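Local coordinates for protein putative Scyalone Dehydratase (Novosphingobium aromaticivorans DSM 12444, PDB 3EF8) that is probably a lyase of the scytalone dehydratase type with an NTF2-like fold, though its true substrate and function are unknown, at residues 83-95 and 107-119. Numbering follows the deposited sequence.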
loop_
_atom_site.group_PDB
_atom_site.type_symbol
_atom_site.label_atom_id
_atom_site.label_comp_id
_atom_site.label_asym_id
_atom_site.label_seq_id
_atom_site.Cartn_x
_atom_site.Cartn_y
_atom_site.Cartn_z
ATOM N N SER A 83 5.253 -0.922 25.286
ATOM C CA SER A 83 4.368 -1.604 26.191
ATOM C C SER A 83 3.031 -1.833 25.504
ATOM O O SER A 83 2.892 -1.591 24.306
ATOM C CB SER A 83 4.138 -0.756 27.444
ATOM O OG SER A 83 3.350 0.382 27.114
ATOM N N GLU A 84 2.043 -2.317 26.218
ATOM C CA GLU A 84 0.728 -2.564 25.605
ATOM C C GLU A 84 -0.004 -1.245 25.301
ATOM O O GLU A 84 -1.043 -1.275 24.634
ATOM C CB GLU A 84 -0.121 -3.528 26.425
ATOM C CG GLU A 84 -0.915 -2.949 27.609
ATOM C CD GLU A 84 -0.089 -2.551 28.831
ATOM O OE1 GLU A 84 1.140 -2.627 28.792
ATOM O OE2 GLU A 84 -0.710 -2.094 29.819
ATOM N N THR A 85 0.505 -0.109 25.760
ATOM C CA THR A 85 -0.129 1.190 25.493
ATOM C C THR A 85 0.800 2.207 24.879
ATOM O O THR A 85 0.479 3.367 24.794
ATOM C CB THR A 85 -0.758 1.811 26.766
ATOM O OG1 THR A 85 0.304 2.082 27.704
ATOM C CG2 THR A 85 -1.834 0.898 27.352
ATOM N N GLU A 86 1.908 1.724 24.319
ATOM C CA GLU A 86 2.901 2.587 23.670
ATOM C C GLU A 86 3.662 1.823 22.620
ATOM O O GLU A 86 4.217 0.762 22.882
ATOM C CB GLU A 86 3.924 3.161 24.665
ATOM C CG GLU A 86 4.964 4.101 24.056
ATOM C CD GLU A 86 6.067 4.562 25.009
ATOM O OE1 GLU A 86 5.929 4.354 26.233
ATOM O OE2 GLU A 86 7.030 5.187 24.550
ATOM N N ALA A 87 3.656 2.343 21.394
ATOM C CA ALA A 87 4.364 1.691 20.324
ATOM C C ALA A 87 5.052 2.718 19.456
ATOM O O ALA A 87 4.575 3.844 19.278
ATOM C CB ALA A 87 3.405 0.832 19.480
ATOM N N ASN A 88 6.137 2.263 18.853
ATOM C CA ASN A 88 6.917 3.008 17.877
ATOM C C ASN A 88 6.612 2.372 16.514
ATOM O O ASN A 88 6.575 1.157 16.350
ATOM C CB ASN A 88 8.394 2.884 18.188
ATOM C CG ASN A 88 8.763 3.532 19.491
ATOM O OD1 ASN A 88 8.141 4.500 19.885
ATOM N ND2 ASN A 88 9.817 3.003 20.160
ATOM N N VAL A 89 6.333 3.236 15.546
ATOM C CA VAL A 89 5.907 2.773 14.224
ATOM C C VAL A 89 6.733 3.426 13.125
ATOM O O VAL A 89 7.029 4.628 13.162
ATOM C CB VAL A 89 4.450 3.167 13.985
ATOM C CG1 VAL A 89 3.844 2.478 12.701
ATOM C CG2 VAL A 89 3.589 2.794 15.238
ATOM N N ARG A 90 7.113 2.646 12.134
ATOM C CA ARG A 90 7.761 3.145 10.927
ATOM C C ARG A 90 6.883 2.747 9.775
ATOM O O ARG A 90 6.381 1.617 9.710
ATOM C CB ARG A 90 9.143 2.538 10.708
ATOM C CG ARG A 90 9.881 3.093 9.497
ATOM C CD ARG A 90 11.158 2.315 9.216
ATOM N NE ARG A 90 10.852 1.000 8.691
ATOM C CZ ARG A 90 11.558 -0.081 8.934
ATOM N NH1 ARG A 90 12.595 -0.047 9.758
ATOM N NH2 ARG A 90 11.215 -1.196 8.347
ATOM N N SER A 91 6.621 3.677 8.860
ATOM C CA SER A 91 5.783 3.365 7.704
ATOM C C SER A 91 6.147 4.224 6.511
ATOM O O SER A 91 6.953 5.148 6.607
ATOM C CB SER A 91 4.314 3.557 8.005
ATOM O OG SER A 91 4.020 4.924 8.312
ATOM N N VAL A 92 5.624 3.820 5.374
ATOM C CA VAL A 92 5.822 4.517 4.101
ATOM C C VAL A 92 4.533 5.178 3.672
ATOM O O VAL A 92 3.435 4.669 3.920
ATOM C CB VAL A 92 6.328 3.545 3.013
ATOM C CG1 VAL A 92 6.371 4.207 1.625
ATOM C CG2 VAL A 92 7.705 3.016 3.377
ATOM N N VAL A 93 4.665 6.376 3.094
ATOM C CA VAL A 93 3.526 7.126 2.577
ATOM C C VAL A 93 3.764 7.599 1.167
ATOM O O VAL A 93 4.858 8.009 0.806
ATOM C CB VAL A 93 3.121 8.306 3.530
ATOM C CG1 VAL A 93 4.222 9.343 3.631
ATOM C CG2 VAL A 93 1.834 8.932 3.073
ATOM N N LEU A 94 2.716 7.476 0.363
ATOM C CA LEU A 94 2.590 8.098 -0.947
ATOM C C LEU A 94 1.411 9.079 -0.812
ATOM O O LEU A 94 0.294 8.684 -0.513
ATOM C CB LEU A 94 2.297 7.086 -2.035
ATOM C CG LEU A 94 2.076 7.625 -3.435
ATOM C CD1 LEU A 94 3.357 8.237 -3.992
ATOM C CD2 LEU A 94 1.585 6.451 -4.324
ATOM N N ALA A 95 1.658 10.372 -1.022
ATOM C CA ALA A 95 0.633 11.375 -0.843
ATOM C C ALA A 95 0.582 12.267 -2.073
ATOM O O ALA A 95 1.580 12.860 -2.433
ATOM C CB ALA A 95 0.887 12.209 0.433
ATOM N N ILE A 107 3.573 15.394 -5.518
ATOM C CA ILE A 107 3.733 14.050 -4.960
ATOM C C ILE A 107 4.782 14.038 -3.872
ATOM O O ILE A 107 5.890 14.503 -4.081
ATOM C CB ILE A 107 4.180 13.028 -6.033
ATOM C CG1 ILE A 107 3.445 13.226 -7.362
ATOM C CG2 ILE A 107 4.052 11.593 -5.433
ATOM C CD1 ILE A 107 1.978 13.071 -7.332
ATOM N N LEU A 108 4.392 13.475 -2.709
ATOM C CA LEU A 108 5.287 13.237 -1.595
ATOM C C LEU A 108 5.487 11.726 -1.456
ATOM O O LEU A 108 4.530 10.965 -1.388
ATOM C CB LEU A 108 4.720 13.793 -0.280
ATOM C CG LEU A 108 5.354 13.212 1.012
ATOM C CD1 LEU A 108 6.654 13.859 1.016
ATOM C CD2 LEU A 108 4.515 13.597 2.252
ATOM N N TYR A 109 6.748 11.337 -1.447
ATOM C CA TYR A 109 7.187 9.972 -1.114
ATOM C C TYR A 109 7.874 10.065 0.225
ATOM O O TYR A 109 8.877 10.758 0.346
ATOM C CB TYR A 109 8.141 9.420 -2.136
ATOM C CG TYR A 109 7.658 9.465 -3.553
ATOM C CD1 TYR A 109 6.916 8.436 -4.113
ATOM C CD2 TYR A 109 7.952 10.579 -4.334
ATOM C CE1 TYR A 109 6.490 8.488 -5.438
ATOM C CE2 TYR A 109 7.574 10.623 -5.659
ATOM C CZ TYR A 109 6.830 9.584 -6.199
ATOM O OH TYR A 109 6.446 9.634 -7.529
ATOM N N GLY A 110 7.320 9.440 1.258
ATOM C CA GLY A 110 7.832 9.692 2.582
ATOM C C GLY A 110 7.863 8.476 3.485
ATOM O O GLY A 110 7.401 7.382 3.111
ATOM N N GLN A 111 8.426 8.704 4.646
ATOM C CA GLN A 111 8.448 7.753 5.755
ATOM C C GLN A 111 7.921 8.444 6.980
ATOM O O GLN A 111 8.323 9.591 7.254
ATOM C CB GLN A 111 9.881 7.288 6.032
ATOM C CG GLN A 111 10.610 6.764 4.833
ATOM C CD GLN A 111 12.095 6.476 5.134
ATOM O OE1 GLN A 111 12.610 6.933 6.173
ATOM N NE2 GLN A 111 12.774 5.780 4.236
ATOM N N TYR A 112 7.083 7.793 7.742
ATOM C CA TYR A 112 6.689 8.287 9.033
ATOM C C TYR A 112 7.320 7.500 10.143
ATOM O O TYR A 112 7.221 6.288 10.157
ATOM C CB TYR A 112 5.168 8.239 9.207
ATOM C CG TYR A 112 4.423 9.442 8.745
ATOM C CD1 TYR A 112 4.571 10.627 9.423
ATOM C CD2 TYR A 112 3.575 9.386 7.689
ATOM C CE1 TYR A 112 3.901 11.752 9.085
ATOM C CE2 TYR A 112 2.844 10.569 7.312
ATOM C CZ TYR A 112 3.032 11.707 8.037
ATOM O OH TYR A 112 2.378 12.910 7.697
ATOM N N PHE A 113 7.890 8.227 11.098
ATOM C CA PHE A 113 8.420 7.658 12.328
ATOM C C PHE A 113 7.534 8.201 13.435
ATOM O O PHE A 113 7.618 9.372 13.785
ATOM C CB PHE A 113 9.896 7.982 12.523
ATOM C CG PHE A 113 10.796 7.174 11.649
ATOM C CD1 PHE A 113 10.915 7.460 10.305
ATOM C CD2 PHE A 113 11.456 6.072 12.142
ATOM C CE1 PHE A 113 11.685 6.660 9.485
ATOM C CE2 PHE A 113 12.244 5.307 11.301
ATOM C CZ PHE A 113 12.358 5.619 9.991
ATOM N N ASP A 114 6.690 7.356 13.987
ATOM C CA ASP A 114 5.679 7.734 14.930
ATOM C C ASP A 114 5.827 7.029 16.269
ATOM O O ASP A 114 6.372 5.924 16.352
ATOM C CB ASP A 114 4.286 7.348 14.366
ATOM C CG ASP A 114 3.945 8.011 13.021
ATOM O OD1 ASP A 114 4.292 9.206 12.819
ATOM O OD2 ASP A 114 3.280 7.305 12.205
ATOM N N THR A 115 5.374 7.699 17.324
ATOM C CA THR A 115 5.053 7.048 18.586
ATOM C C THR A 115 3.587 7.287 18.863
ATOM O O THR A 115 3.104 8.452 18.818
ATOM C CB THR A 115 5.913 7.602 19.751
ATOM O OG1 THR A 115 7.294 7.330 19.467
ATOM C CG2 THR A 115 5.494 6.966 21.122
ATOM N N VAL A 116 2.894 6.183 19.076
ATOM C CA VAL A 116 1.489 6.135 19.384
ATOM C C VAL A 116 1.292 5.618 20.823
ATOM O O VAL A 116 2.071 4.813 21.346
ATOM C CB VAL A 116 0.706 5.296 18.329
ATOM C CG1 VAL A 116 0.845 5.970 16.949
ATOM C CG2 VAL A 116 1.165 3.869 18.304
ATOM N N VAL A 117 0.259 6.142 21.466
ATOM C CA VAL A 117 -0.096 5.754 22.830
ATOM C C VAL A 117 -1.562 5.458 22.896
ATOM O O VAL A 117 -2.348 6.058 22.196
ATOM C CB VAL A 117 0.293 6.873 23.848
ATOM C CG1 VAL A 117 1.816 7.019 23.916
ATOM C CG2 VAL A 117 -0.394 8.206 23.470
ATOM N N LYS A 118 -1.934 4.530 23.768
ATOM C CA LYS A 118 -3.318 4.142 23.924
ATOM C C LYS A 118 -3.908 4.781 25.160
ATOM O O LYS A 118 -3.417 4.594 26.274
ATOM C CB LYS A 118 -3.478 2.641 23.981
ATOM C CG LYS A 118 -4.846 2.157 23.631
ATOM C CD LYS A 118 -5.025 0.671 23.894
ATOM C CE LYS A 118 -6.430 0.198 23.497
ATOM N NZ LYS A 118 -6.723 -1.223 23.860
ATOM N N VAL A 119 -4.963 5.537 24.929
ATOM C CA VAL A 119 -5.616 6.288 26.008
ATOM C C VAL A 119 -7.111 6.057 25.971
ATOM O O VAL A 119 -7.749 6.274 24.961
ATOM C CB VAL A 119 -5.259 7.752 25.918
ATOM C CG1 VAL A 119 -3.775 7.947 26.189
ATOM C CG2 VAL A 119 -5.597 8.361 24.595
HETATM O O HOH W 1 4.578 5.263 10.929
#
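Val-93 and Gly-110 face each other as a hydrogen-bonded pair of the antiparallel hairpin made by strands 86-99 and 106-119, part of the curved sheet of the NTF2-like fold. Glycine suits this place because Val-93 CG1 lies against the bare backbone, 3.7 Å from Gly-110 C, where a CB would be crowded. The same methyl stands between the backbone N and the carbonyl carbon (chi1 64°) and also reaches the ring of Tyr-112, 4.1 Å from its CD2. Farther along this face, beta-branched Val-89 and Val-116 meet through their CG2 methyls; Val-89 packs on Met-17 and Val-116 on Met-16 of helix 3-25. On the reverse face, Leu-94 CD1 lies 3.5 Å from Tyr-109 CE1, and Leu-94 packs on its own counterpart in the third subunit. Arg-90 and Phe-113 run alongside each other there: Arg-90 CG sits over one face of the Phe-113 ring, 3.9 Å from its centroid, in a CH-pi contact. The guanidinium of Arg-90 reaches Asp-19 of the second subunit in a salt bridge.

Polar groups enter among the buried residues at Ser-91, whose OG donates to a water 2.7 Å away. That water in turn donates to Tyr-112 O and to Asp-114 OD2, which Arg-128 also grips by a salt bridge. Toward the open end, Thr-115 OG1 donates to Asn-88 OD1 at 3.0 Å, tilted 27° from the amide carbonyl plane, while Thr-115 CG2 touches Glu-86 CG. A valine in place of Thr-115 would probably leave Asn-88 OD1 without this donor and its amide freer to turn. Lys-118 extends to a salt bridge with Glu-9. Apolar branches thus pack both faces, while the water ties Ser-91 to Tyr-112 and Asp-114 across the two strands, matching polar groups within the buried face.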